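PDB 3FG2: putative rubredoxin reductase from Rhodopseudomonas palustris, which probably uses its bound FAD to pass electrons from NADH to the ferredoxin of the CYP199A2 system. Local coordinates for residues Ala255-Asp260 with Gly274-Phe279; Ser292-Thr297 with Tyr317-Ser322; Gln330-Thr335 with Ile363-Val368. One frame throughout, in Å; residues are numbered along the deposited sequence.

Contact 1: residues Ala255-Asp260 with Gly274-Phe279; sequences AGIIVD and GDCALF. With FAD (flavin-adenine dinucleotide), chain B.
I257 and C276 are joined by a short, straight backbone bond, I257 N to C276 O at 2.6 Å, with the donor almost in line with the carbonyl (C=O...N 164°). The ladder continues from L278 N to I257 O (2.9 Å) and from V259 N to L278 O at 3.2 Å. Two parallel strands result, with side chains on both faces. On one, I257 CD1 meets C276 SG at 3.8 Å, and V259 CG2 presses on F279 CB (3.5 Å). On the other, the I258 and L278 side chains run side by side, CG1 of I258 4.0 Å from CD1 of L278. L278 CG is anti to the backbone N (chi1 -158°), which brings it to A255 O. G256, at a positive phi of 133° and without a side chain, fits its CA beside C276 O. Outside the pair, strand 270-272 covers I257, V259 and A277 through A272, and helix 293-306 packs on A277 and F279. Just before the strand, the turn closed by the A277 N to G274 O bond reaches the cofactor. D275 N donates to FAD O2P (3.0 Å), and D275 OD1 receives the ribityl hydroxyl O3' at 2.9 Å, while R289 holds the D275 carbonyl. G274, lacking CB, leaves room for FAD O2P. A Gly-Asp pair whose aspartate binds phosphate by its N-H and the ribityl chain by its carboxylate is a hallmark of the FAD site in pyridine nucleotide-disulphide oxidoreductases.

Contact 2: residues Ser292-Thr297 with Tyr317-Ser322; sequences SVQNAT and YPWFWS. With FAD (flavin-adenine dinucleotide), chain B.
One water is gripped by three partners between Q294 and W319: it takes the amide hydrogen of Q294 N (3.1 Å) and donates to W319 O (2.7 Å) and to FAD O2 (3.0 Å). The same flavin oxygen accepts V293 N directly at 3.2 Å, in a bond bent little from straight (168°). These donors belong to the first turn of helix 293-306, whose N-cap is S292; S292 OG closes the cap by accepting N295 N. A helix start aimed at the flavin O2 is a recurring feature of this flavoprotein family, and its dipole would be expected to favour negative charge on the pyrimidine end of the reduced ring.

Strand 319-324 meets the helix start with its aromatic side chains. Q294 lays its CB and CG over one face of the W319 indole, the face the water also borders, and CG makes a CH-pi contact 3.5 Å from the centroid of the five-membered ring. A bend at chi2 (-81°) turns Q294 CD away from the indole towards Y317 O and P318 CA; NE2 is bonded to D298 on the next helical turn. R378 adds a cation-pi contact to W319. S292 CB packs obliquely against F320 CD1 at 3.5 Å.

V293 CG2 sits over the flavin pyrimidine, 3.8 Å from FAD N1 and beside CH2 of W321, on the same side of the flavin. The W321 indole turns one face to the pyrimidine edge; the two planes are steeply inclined and do not stack, and FAD N3 lies 3.1 Å above the centre of the indole.

Contact 3: residues Gln330-Thr335 with Ile363-Val368; sequences QIVGLT and IGIESV
The flat carboxylate of E366 meets the T335 hydroxyl through a water: T335 OG1 donates to it at 2.7 Å, and it donates to E366 OE2 at 2.8 Å. The other oxygen, OE1, is bonded to T183, so both ends of this buried acid are satisfied. The aliphatic part of E366 runs beside I331, with CG near I331 CG2, and V182 covers both. A second flat group, the Q330 amide, uses OE1 to accept from a water (2.7 Å) that also donates to S367 O.

The backbones of the two antiparallel strands are joined by two reciprocal pairs of bonds. Q330 N reaches S367 O at 2.9 Å and S367 N returns to Q330 O at 2.7 Å; V332 and I365 repeat the exchange. V332 CG1, set between the backbone N and the carbonyl carbon (chi1 57°), reaches I365 CB at 3.9 Å on the face that also carries Q330 and S367, where helix 371-380 packs against V332 and Q330. I363 CD1 packs on T335 CA at 3.7 Å. I363 and G364 both face C356 of strand 351-358, a classic beta bulge in the five-stranded antiparallel sheet of the C-terminal reductase domain.

The three contacts follow one another along the chain, none enclosing another. Contacts 1 and 2, with centres about 15 Å apart, both bind FAD: contact 1 at the phosphate and ribityl chain, contact 2 chiefly at the flavin ring. Helix 293-306, which opens in contact 2, also packs on the strand 277-281 of contact 1. Contacts 2 and 3 lie closer, about 11 Å between centres, and share the C-terminal antiparallel sheet, where strands 319-324 and 327-333 are neighbours. The centres of contacts 1 and 3 are about 23 Å apart, and their nearest atoms about 7 Å. Contact 2 therefore bridges the nucleotide-binding part and the C-terminal domain, with the flavin at their junction.

Contact 1: residues Ala255-Asp260 with Gly274-Phe279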
loop_
_atom_site.group_PDB
_atom_site.type_symbol
_atom_site.label_atom_id
_atom_site.label_comp_id
_atom_site.label_asym_id
_atom_site.label_seq_id
_atom_site.Cartn_x
_atom_site.Cartn_y
_atom_site.Cartn_z
ATOM N N ALA A 255 -12.018 -9.782 -4.706
ATOM C CA ALA A 255 -10.760 -9.050 -4.744
ATOM C C ALA A 255 -10.478 -8.649 -3.290
ATOM O O ALA A 255 -10.410 -7.468 -2.956
ATOM C CB ALA A 255 -10.897 -7.816 -5.619
ATOM N N GLY A 256 -10.334 -9.657 -2.435
ATOM C CA GLY A 256 -10.087 -9.447 -1.022
ATOM C C GLY A 256 -11.014 -10.350 -0.224
ATOM O O GLY A 256 -11.921 -10.968 -0.792
ATOM N N ILE A 257 -10.780 -10.453 1.082
ATOM C CA ILE A 257 -11.622 -11.276 1.949
ATOM C C ILE A 257 -12.821 -10.419 2.350
ATOM O O ILE A 257 -12.663 -9.377 2.983
ATOM C CB ILE A 257 -10.861 -11.711 3.221
ATOM C CG1 ILE A 257 -9.516 -12.325 2.838
ATOM C CG2 ILE A 257 -11.693 -12.725 4.015
ATOM C CD1 ILE A 257 -8.669 -12.745 4.028
ATOM N N ILE A 258 -14.019 -10.861 1.984
ATOM C CA ILE A 258 -15.230 -10.103 2.279
ATOM C C ILE A 258 -15.595 -10.017 3.757
ATOM O O ILE A 258 -15.606 -11.019 4.471
ATOM C CB ILE A 258 -16.433 -10.660 1.480
ATOM C CG1 ILE A 258 -16.206 -10.420 -0.018
ATOM C CG2 ILE A 258 -17.721 -9.973 1.915
ATOM C CD1 ILE A 258 -17.210 -11.127 -0.920
ATOM N N VAL A 259 -15.885 -8.791 4.193
ATOM C CA VAL A 259 -16.258 -8.502 5.575
ATOM C C VAL A 259 -17.322 -7.395 5.599
ATOM O O VAL A 259 -17.420 -6.608 4.659
ATOM C CB VAL A 259 -15.018 -8.055 6.404
ATOM C CG1 VAL A 259 -13.987 -9.175 6.456
ATOM C CG2 VAL A 259 -14.401 -6.809 5.793
ATOM N N ASP A 260 -18.123 -7.344 6.664
ATOM C CA ASP A 260 -19.169 -6.324 6.774
ATOM C C ASP A 260 -18.655 -5.014 7.375
ATOM O O ASP A 260 -17.450 -4.805 7.473
ATOM C CB ASP A 260 -20.357 -6.844 7.601
ATOM C CG ASP A 260 -19.971 -7.246 9.018
ATOM O OD1 ASP A 260 -18.897 -6.821 9.507
ATOM O OD2 ASP A 260 -20.762 -7.986 9.650
ATOM N N GLY A 274 -6.922 -4.718 6.802
ATOM C CA GLY A 274 -5.803 -4.331 5.964
ATOM C C GLY A 274 -5.968 -4.553 4.475
ATOM O O GLY A 274 -7.075 -4.609 3.951
ATOM N N ASP A 275 -4.845 -4.677 3.788
ATOM C CA ASP A 275 -4.854 -4.880 2.349
ATOM C C ASP A 275 -5.674 -6.088 1.901
ATOM O O ASP A 275 -6.220 -6.085 0.800
ATOM C CB ASP A 275 -3.420 -5.029 1.842
ATOM C CG ASP A 275 -2.691 -3.702 1.741
ATOM O OD1 ASP A 275 -3.205 -2.681 2.252
ATOM O OD2 ASP A 275 -1.592 -3.684 1.145
ATOM N N CYS A 276 -5.775 -7.109 2.748
ATOM C CA CYS A 276 -6.502 -8.322 2.379
ATOM C C CYS A 276 -8.013 -8.228 2.502
ATOM O O CYS A 276 -8.733 -9.093 1.992
ATOM C CB CYS A 276 -6.016 -9.512 3.219
ATOM S SG CYS A 276 -6.718 -9.621 4.908
ATOM N N ALA A 277 -8.498 -7.176 3.154
ATOM C CA ALA A 277 -9.933 -7.022 3.377
ATOM C C ALA A 277 -10.751 -6.197 2.378
ATOM O O ALA A 277 -10.375 -5.081 2.010
ATOM C CB ALA A 277 -10.163 -6.489 4.794
ATOM N N LEU A 278 -11.884 -6.768 1.963
ATOM C CA LEU A 278 -12.825 -6.132 1.037
ATOM C C LEU A 278 -14.038 -5.826 1.926
ATOM O O LEU A 278 -14.991 -6.608 2.004
ATOM C CB LEU A 278 -13.223 -7.113 -0.071
ATOM C CG LEU A 278 -13.762 -6.548 -1.390
ATOM C CD1 LEU A 278 -14.326 -7.699 -2.222
ATOM C CD2 LEU A 278 -14.838 -5.493 -1.138
ATOM N N PHE A 279 -13.987 -4.680 2.594
ATOM C CA PHE A 279 -15.022 -4.274 3.531
ATOM C C PHE A 279 -16.178 -3.435 3.008
ATOM O O PHE A 279 -16.104 -2.801 1.954
ATOM C CB PHE A 279 -14.368 -3.518 4.684
ATOM C CG PHE A 279 -13.794 -2.193 4.279
ATOM C CD1 PHE A 279 -14.486 -1.013 4.538
ATOM C CD2 PHE A 279 -12.569 -2.125 3.615
ATOM C CE1 PHE A 279 -13.961 0.226 4.140
ATOM C CE2 PHE A 279 -12.037 -0.903 3.213
ATOM C CZ PHE A 279 -12.729 0.279 3.476
HETATM P PA FAD B . 1.292 -6.089 5.000
HETATM O O1A FAD B . 1.645 -6.499 3.616
HETATM O O2A FAD B . 1.990 -5.124 5.645
HETATM O O5B FAD B . 1.666 -7.375 5.755
HETATM C C5B FAD B . 1.128 -8.702 5.455
HETATM C C4B FAD B . 2.023 -9.666 6.263
HETATM O O4B FAD B . 1.288 -10.943 6.379
HETATM C C3B FAD B . 3.374 -10.023 5.616
HETATM O O3B FAD B . 4.495 -9.956 6.440
HETATM C C2B FAD B . 3.073 -11.354 4.987
HETATM O O2B FAD B . 4.212 -12.099 4.683
HETATM C C1B FAD B . 2.259 -11.996 6.072
HETATM N N9A FAD B . 1.410 -13.129 5.697
HETATM C C8A FAD B . 0.721 -13.295 4.523
HETATM N N7A FAD B . 0.044 -14.436 4.477
HETATM C C5A FAD B . 0.296 -15.048 5.670
HETATM C C6A FAD B . -0.158 -16.340 6.232
HETATM N N6A FAD B . -0.949 -17.183 5.609
HETATM N N1A FAD B . 0.318 -16.620 7.497
HETATM C C2A FAD B . 1.147 -15.767 8.186
HETATM N N3A FAD B . 1.607 -14.572 7.745
HETATM C C4A FAD B . 1.153 -14.254 6.478
HETATM N N1 FAD B . 1.115 3.027 2.159
HETATM C C2 FAD B . 1.036 4.314 2.496
HETATM O O2 FAD B . 0.045 4.770 2.981
HETATM N N3 FAD B . 2.130 5.219 2.300
HETATM C C4 FAD B . 3.330 4.797 1.754
HETATM O O4 FAD B . 4.239 5.594 1.608
HETATM C C4X FAD B . 3.430 3.388 1.385
HETATM N N5 FAD B . 4.583 2.913 0.855
HETATM C C5X FAD B . 4.649 1.571 0.524
HETATM C C6 FAD B . 5.873 1.088 -0.019
HETATM C C7 FAD B . 6.036 -0.236 -0.372
HETATM C C7M FAD B . 7.360 -0.700 -0.947
HETATM C C8 FAD B . 4.928 -1.181 -0.189
HETATM C C8M FAD B . 5.037 -2.645 -0.551
HETATM C C9 FAD B . 3.709 -0.713 0.344
HETATM C C9A FAD B . 3.561 0.649 0.704
HETATM N N10 FAD B . 2.337 1.198 1.275
HETATM C C10 FAD B . 2.257 2.519 1.614
HETATM C "C1'" FAD B . 1.204 0.261 1.476
HETATM C "C2'" FAD B . 1.252 -0.349 2.911
HETATM O "O2'" FAD B . 2.515 -0.950 3.092
HETATM C "C3'" FAD B . 0.132 -1.363 3.023
HETATM O "O3'" FAD B . -1.121 -0.709 2.859
HETATM C "C4'" FAD B . 0.179 -2.034 4.385
HETATM O "O4'" FAD B . 1.454 -2.703 4.577
HETATM C "C5'" FAD B . -0.942 -3.042 4.461
HETATM O "O5'" FAD B . -0.834 -3.748 5.869
HETATM P P FAD B . -1.205 -5.198 5.996
HETATM O O1P FAD B . -0.982 -5.450 7.514
HETATM O O2P FAD B . -2.482 -5.507 5.527
HETATM O O3P FAD B . -0.282 -6.031 5.219
#

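Contact 2: residues Ser292-Thr297 with Tyr317-Ser322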
loop_
_atom_site.group_PDB
_atom_site.type_symbol
_atom_site.label_atom_id
_atom_site.label_comp_id
_atom_site.label_asym_id
_atom_site.label_seq_id
_atom_site.Cartn_x
_atom_site.Cartn_y
_atom_site.Cartn_z
ATOM N N SER A 292 -3.272 1.050 2.159
ATOM C CA SER A 292 -2.586 2.177 2.763
ATOM C C SER A 292 -2.350 1.897 4.242
ATOM O O SER A 292 -3.064 1.108 4.856
ATOM C CB SER A 292 -3.405 3.461 2.590
ATOM O OG SER A 292 -4.566 3.448 3.405
ATOM N N VAL A 293 -1.336 2.539 4.804
ATOM C CA VAL A 293 -1.013 2.365 6.208
ATOM C C VAL A 293 -2.190 2.841 7.031
ATOM O O VAL A 293 -2.536 2.249 8.055
ATOM C CB VAL A 293 0.234 3.180 6.584
ATOM C CG1 VAL A 293 0.429 3.174 8.084
ATOM C CG2 VAL A 293 1.447 2.603 5.873
ATOM N N GLN A 294 -2.806 3.922 6.566
ATOM C CA GLN A 294 -3.959 4.496 7.242
ATOM C C GLN A 294 -5.041 3.437 7.380
ATOM O O GLN A 294 -5.559 3.198 8.469
ATOM C CB GLN A 294 -4.478 5.696 6.442
ATOM C CG GLN A 294 -5.873 6.174 6.816
ATOM C CD GLN A 294 -6.963 5.341 6.166
ATOM O OE1 GLN A 294 -6.907 5.055 4.974
ATOM N NE2 GLN A 294 -7.964 4.962 6.944
ATOM N N ASN A 295 -5.368 2.793 6.267
ATOM C CA ASN A 295 -6.394 1.766 6.264
ATOM C C ASN A 295 -6.061 0.586 7.171
ATOM O O ASN A 295 -6.916 0.097 7.906
ATOM C CB ASN A 295 -6.622 1.269 4.842
ATOM C CG ASN A 295 -7.687 0.205 4.771
ATOM O OD1 ASN A 295 -7.394 -0.971 4.533
ATOM N ND2 ASN A 295 -8.934 0.606 4.993
ATOM N N ALA A 296 -4.817 0.126 7.114
ATOM C CA ALA A 296 -4.392 -1.000 7.933
ATOM C C ALA A 296 -4.504 -0.635 9.405
ATOM O O ALA A 296 -5.008 -1.405 10.225
ATOM C CB ALA A 296 -2.943 -1.379 7.595
ATOM N N THR A 297 -4.035 0.561 9.720
ATOM C CA THR A 297 -4.035 1.068 11.078
ATOM C C THR A 297 -5.431 1.312 11.643
ATOM O O THR A 297 -5.776 0.778 12.696
ATOM C CB THR A 297 -3.209 2.369 11.142
ATOM O OG1 THR A 297 -1.845 2.074 10.812
ATOM C CG2 THR A 297 -3.275 2.992 12.518
ATOM N N TYR A 317 -11.187 7.458 7.808
ATOM C CA TYR A 317 -11.159 8.246 6.585
ATOM C C TYR A 317 -9.856 8.014 5.827
ATOM O O TYR A 317 -8.764 8.209 6.365
ATOM C CB TYR A 317 -11.319 9.735 6.857
ATOM C CG TYR A 317 -11.861 10.428 5.636
ATOM C CD1 TYR A 317 -13.235 10.456 5.385
ATOM C CD2 TYR A 317 -11.004 10.966 4.679
ATOM C CE1 TYR A 317 -13.744 11.000 4.201
ATOM C CE2 TYR A 317 -11.502 11.509 3.492
ATOM C CZ TYR A 317 -12.873 11.525 3.262
ATOM O OH TYR A 317 -13.376 12.081 2.110
ATOM N N PRO A 318 -9.965 7.624 4.547
ATOM C CA PRO A 318 -8.830 7.340 3.669
ATOM C C PRO A 318 -7.921 8.491 3.246
ATOM O O PRO A 318 -8.375 9.553 2.805
ATOM C CB PRO A 318 -9.497 6.671 2.472
ATOM C CG PRO A 318 -10.767 7.433 2.359
ATOM C CD PRO A 318 -11.235 7.515 3.803
ATOM N N TRP A 319 -6.622 8.260 3.393
ATOM C CA TRP A 319 -5.604 9.209 2.977
ATOM C C TRP A 319 -4.335 8.424 2.662
ATOM O O TRP A 319 -4.056 7.394 3.281
ATOM C CB TRP A 319 -5.343 10.291 4.039
ATOM C CG TRP A 319 -5.107 9.819 5.435
ATOM C CD1 TRP A 319 -6.048 9.614 6.401
ATOM C CD2 TRP A 319 -3.839 9.543 6.041
ATOM N NE1 TRP A 319 -5.446 9.233 7.579
ATOM C CE2 TRP A 319 -4.091 9.178 7.385
ATOM C CE3 TRP A 319 -2.516 9.569 5.582
ATOM C CZ2 TRP A 319 -3.066 8.841 8.274
ATOM C CZ3 TRP A 319 -1.499 9.237 6.462
ATOM C CH2 TRP A 319 -1.782 8.875 7.796
ATOM N N PHE A 320 -3.581 8.903 1.682
ATOM C CA PHE A 320 -2.367 8.229 1.252
ATOM C C PHE A 320 -1.260 9.247 1.014
ATOM O O PHE A 320 -1.496 10.462 1.068
ATOM C CB PHE A 320 -2.628 7.491 -0.065
ATOM C CG PHE A 320 -4.009 6.888 -0.177
ATOM C CD1 PHE A 320 -4.194 5.509 -0.082
ATOM C CD2 PHE A 320 -5.125 7.699 -0.407
ATOM C CE1 PHE A 320 -5.465 4.943 -0.217
ATOM C CE2 PHE A 320 -6.408 7.146 -0.543
ATOM C CZ PHE A 320 -6.573 5.764 -0.448
ATOM N N TRP A 321 -0.053 8.753 0.751
ATOM C CA TRP A 321 1.069 9.635 0.445
ATOM C C TRP A 321 2.118 8.886 -0.367
ATOM O O TRP A 321 2.102 7.658 -0.439
ATOM C CB TRP A 321 1.679 10.218 1.720
ATOM C CG TRP A 321 2.695 9.349 2.409
ATOM C CD1 TRP A 321 4.045 9.328 2.190
ATOM C CD2 TRP A 321 2.443 8.411 3.460
ATOM N NE1 TRP A 321 4.648 8.441 3.045
ATOM C CE2 TRP A 321 3.689 7.863 3.836
ATOM C CE3 TRP A 321 1.286 7.983 4.123
ATOM C CZ2 TRP A 321 3.811 6.902 4.853
ATOM C CZ3 TRP A 321 1.407 7.027 5.135
ATOM C CH2 TRP A 321 2.663 6.500 5.488
ATOM N N SER A 322 3.013 9.636 -0.999
ATOM C CA SER A 322 4.065 9.049 -1.817
ATOM C C SER A 322 5.233 10.026 -1.840
ATOM O O SER A 322 5.029 11.238 -1.932
ATOM C CB SER A 322 3.545 8.809 -3.240
ATOM O OG SER A 322 4.491 8.108 -4.025
HETATM P PA FAD B . 1.292 -6.089 5.000
HETATM O O1A FAD B . 1.645 -6.499 3.616
HETATM O O2A FAD B . 1.990 -5.124 5.645
HETATM O O5B FAD B . 1.666 -7.375 5.755
HETATM C C5B FAD B . 1.128 -8.702 5.455
HETATM C C4B FAD B . 2.023 -9.666 6.263
HETATM O O4B FAD B . 1.288 -10.943 6.379
HETATM C C3B FAD B . 3.374 -10.023 5.616
HETATM O O3B FAD B . 4.495 -9.956 6.440
HETATM C C2B FAD B . 3.073 -11.354 4.987
HETATM O O2B FAD B . 4.212 -12.099 4.683
HETATM C C1B FAD B . 2.259 -11.996 6.072
HETATM N N9A FAD B . 1.410 -13.129 5.697
HETATM C C8A FAD B . 0.721 -13.295 4.523
HETATM N N7A FAD B . 0.044 -14.436 4.477
HETATM C C5A FAD B . 0.296 -15.048 5.670
HETATM C C6A FAD B . -0.158 -16.340 6.232
HETATM N N6A FAD B . -0.949 -17.183 5.609
HETATM N N1A FAD B . 0.318 -16.620 7.497
HETATM C C2A FAD B . 1.147 -15.767 8.186
HETATM N N3A FAD B . 1.607 -14.572 7.745
HETATM C C4A FAD B . 1.153 -14.254 6.478
HETATM N N1 FAD B . 1.115 3.027 2.159
HETATM C C2 FAD B . 1.036 4.314 2.496
HETATM O O2 FAD B . 0.045 4.770 2.981
HETATM N N3 FAD B . 2.130 5.219 2.300
HETATM C C4 FAD B . 3.330 4.797 1.754
HETATM O O4 FAD B . 4.239 5.594 1.608
HETATM C C4X FAD B . 3.430 3.388 1.385
HETATM N N5 FAD B . 4.583 2.913 0.855
HETATM C C5X FAD B . 4.649 1.571 0.524
HETATM C C6 FAD B . 5.873 1.088 -0.019
HETATM C C7 FAD B . 6.036 -0.236 -0.372
HETATM C C7M FAD B . 7.360 -0.700 -0.947
HETATM C C8 FAD B . 4.928 -1.181 -0.189
HETATM C C8M FAD B . 5.037 -2.645 -0.551
HETATM C C9 FAD B . 3.709 -0.713 0.344
HETATM C C9A FAD B . 3.561 0.649 0.704
HETATM N N10 FAD B . 2.337 1.198 1.275
HETATM C C10 FAD B . 2.257 2.519 1.614
HETATM C "C1'" FAD B . 1.204 0.261 1.476
HETATM C "C2'" FAD B . 1.252 -0.349 2.911
HETATM O "O2'" FAD B . 2.515 -0.950 3.092
HETATM C "C3'" FAD B . 0.132 -1.363 3.023
HETATM O "O3'" FAD B . -1.121 -0.709 2.859
HETATM C "C4'" FAD B . 0.179 -2.034 4.385
HETATM O "O4'" FAD B . 1.454 -2.703 4.577
HETATM C "C5'" FAD B . -0.942 -3.042 4.461
HETATM O "O5'" FAD B . -0.834 -3.748 5.869
HETATM P P FAD B . -1.205 -5.198 5.996
HETATM O O1P FAD B . -0.982 -5.450 7.514
HETATM O O2P FAD B . -2.482 -5.507 5.527
HETATM O O3P FAD B . -0.282 -6.031 5.219
HETATM O O HOH W 1 -2.012 6.157 4.583
#

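Contact 3: residues Gln330-Thr335 with Ile363-Val368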
loop_
_atom_site.group_PDB
_atom_site.type_symbol
_atom_site.label_atom_id
_atom_site.label_comp_id
_atom_site.label_asym_id
_atom_site.label_seq_id
_atom_site.Cartn_x
_atom_site.Cartn_y
_atom_site.Cartn_z
ATOM N N GLN A 330 0.581 14.058 -1.122
ATOM C CA GLN A 330 -0.345 13.664 -0.079
ATOM C C GLN A 330 -1.753 13.686 -0.654
ATOM O O GLN A 330 -2.144 14.633 -1.339
ATOM C CB GLN A 330 -0.251 14.604 1.119
ATOM C CG GLN A 330 1.019 14.448 1.920
ATOM C CD GLN A 330 1.169 15.551 2.930
ATOM O OE1 GLN A 330 1.260 16.723 2.570
ATOM N NE2 GLN A 330 1.186 15.189 4.204
ATOM N N ILE A 331 -2.507 12.630 -0.384
ATOM C CA ILE A 331 -3.865 12.537 -0.883
ATOM C C ILE A 331 -4.795 12.235 0.265
ATOM O O ILE A 331 -4.500 11.363 1.077
ATOM C CB ILE A 331 -4.032 11.383 -1.886
ATOM C CG1 ILE A 331 -2.987 11.479 -2.996
ATOM C CG2 ILE A 331 -5.435 11.423 -2.483
ATOM C CD1 ILE A 331 -3.022 10.302 -3.969
ATOM N N VAL A 332 -5.903 12.966 0.351
ATOM C CA VAL A 332 -6.895 12.695 1.376
ATOM C C VAL A 332 -8.238 12.580 0.659
ATOM O O VAL A 332 -8.657 13.502 -0.057
ATOM C CB VAL A 332 -6.964 13.806 2.449
ATOM C CG1 VAL A 332 -7.260 15.160 1.808
ATOM C CG2 VAL A 332 -8.046 13.456 3.468
ATOM N N GLY A 333 -8.896 11.436 0.837
ATOM C CA GLY A 333 -10.182 11.198 0.197
ATOM C C GLY A 333 -10.044 10.311 -1.030
ATOM O O GLY A 333 -8.933 10.026 -1.476
ATOM N N LEU A 334 -11.170 9.860 -1.577
ATOM C CA LEU A 334 -11.167 9.009 -2.768
ATOM C C LEU A 334 -11.615 9.864 -3.958
ATOM O O LEU A 334 -12.730 10.390 -3.957
ATOM C CB LEU A 334 -12.117 7.825 -2.563
ATOM C CG LEU A 334 -11.788 6.896 -1.379
ATOM C CD1 LEU A 334 -12.930 5.924 -1.116
ATOM C CD2 LEU A 334 -10.507 6.135 -1.679
ATOM N N THR A 335 -10.750 10.003 -4.962
ATOM C CA THR A 335 -11.064 10.821 -6.135
ATOM C C THR A 335 -11.720 10.136 -7.337
ATOM O O THR A 335 -11.875 10.759 -8.389
ATOM C CB THR A 335 -9.809 11.530 -6.662
ATOM O OG1 THR A 335 -8.755 10.579 -6.795
ATOM C CG2 THR A 335 -9.378 12.635 -5.725
ATOM N N ILE A 363 -14.409 15.928 -3.096
ATOM C CA ILE A 363 -14.286 14.516 -2.768
ATOM C C ILE A 363 -12.868 14.146 -2.361
ATOM O O ILE A 363 -12.641 13.105 -1.751
ATOM C CB ILE A 363 -14.711 13.617 -3.944
ATOM C CG1 ILE A 363 -13.973 14.035 -5.214
ATOM C CG2 ILE A 363 -16.222 13.704 -4.146
ATOM C CD1 ILE A 363 -14.057 12.999 -6.322
ATOM N N GLY A 364 -11.904 14.993 -2.702
ATOM C CA GLY A 364 -10.537 14.695 -2.322
ATOM C C GLY A 364 -9.558 15.788 -2.665
ATOM O O GLY A 364 -9.846 16.642 -3.509
ATOM N N ILE A 365 -8.403 15.768 -2.001
ATOM C CA ILE A 365 -7.359 16.751 -2.254
ATOM C C ILE A 365 -6.030 16.045 -2.433
ATOM O O ILE A 365 -5.608 15.273 -1.570
ATOM C CB ILE A 365 -7.170 17.737 -1.098
ATOM C CG1 ILE A 365 -8.479 18.446 -0.767
ATOM C CG2 ILE A 365 -6.121 18.768 -1.483
ATOM C CD1 ILE A 365 -8.332 19.468 0.367
ATOM N N GLU A 366 -5.377 16.325 -3.555
ATOM C CA GLU A 366 -4.078 15.752 -3.884
ATOM C C GLU A 366 -3.098 16.918 -3.797
ATOM O O GLU A 366 -3.101 17.802 -4.653
ATOM C CB GLU A 366 -4.111 15.191 -5.303
ATOM C CG GLU A 366 -5.270 14.236 -5.571
ATOM C CD GLU A 366 -5.505 14.037 -7.062
ATOM O OE1 GLU A 366 -5.738 15.049 -7.766
ATOM O OE2 GLU A 366 -5.456 12.878 -7.530
ATOM N N SER A 367 -2.271 16.916 -2.759
ATOM C CA SER A 367 -1.321 17.997 -2.527
ATOM C C SER A 367 0.140 17.658 -2.775
ATOM O O SER A 367 0.650 16.688 -2.234
ATOM C CB SER A 367 -1.464 18.495 -1.088
ATOM O OG SER A 367 -2.814 18.793 -0.781
ATOM N N VAL A 368 0.810 18.471 -3.584
ATOM C CA VAL A 368 2.226 18.273 -3.871
ATOM C C VAL A 368 3.015 19.311 -3.083
ATOM O O VAL A 368 2.861 20.512 -3.306
ATOM C CB VAL A 368 2.540 18.451 -5.370
ATOM C CG1 VAL A 368 4.048 18.508 -5.582
ATOM C CG2 VAL A 368 1.952 17.306 -6.160
HETATM O O HOH W 2 1.904 17.649 0.116
HETATM O O HOH W 3 -6.241 10.823 -5.779
#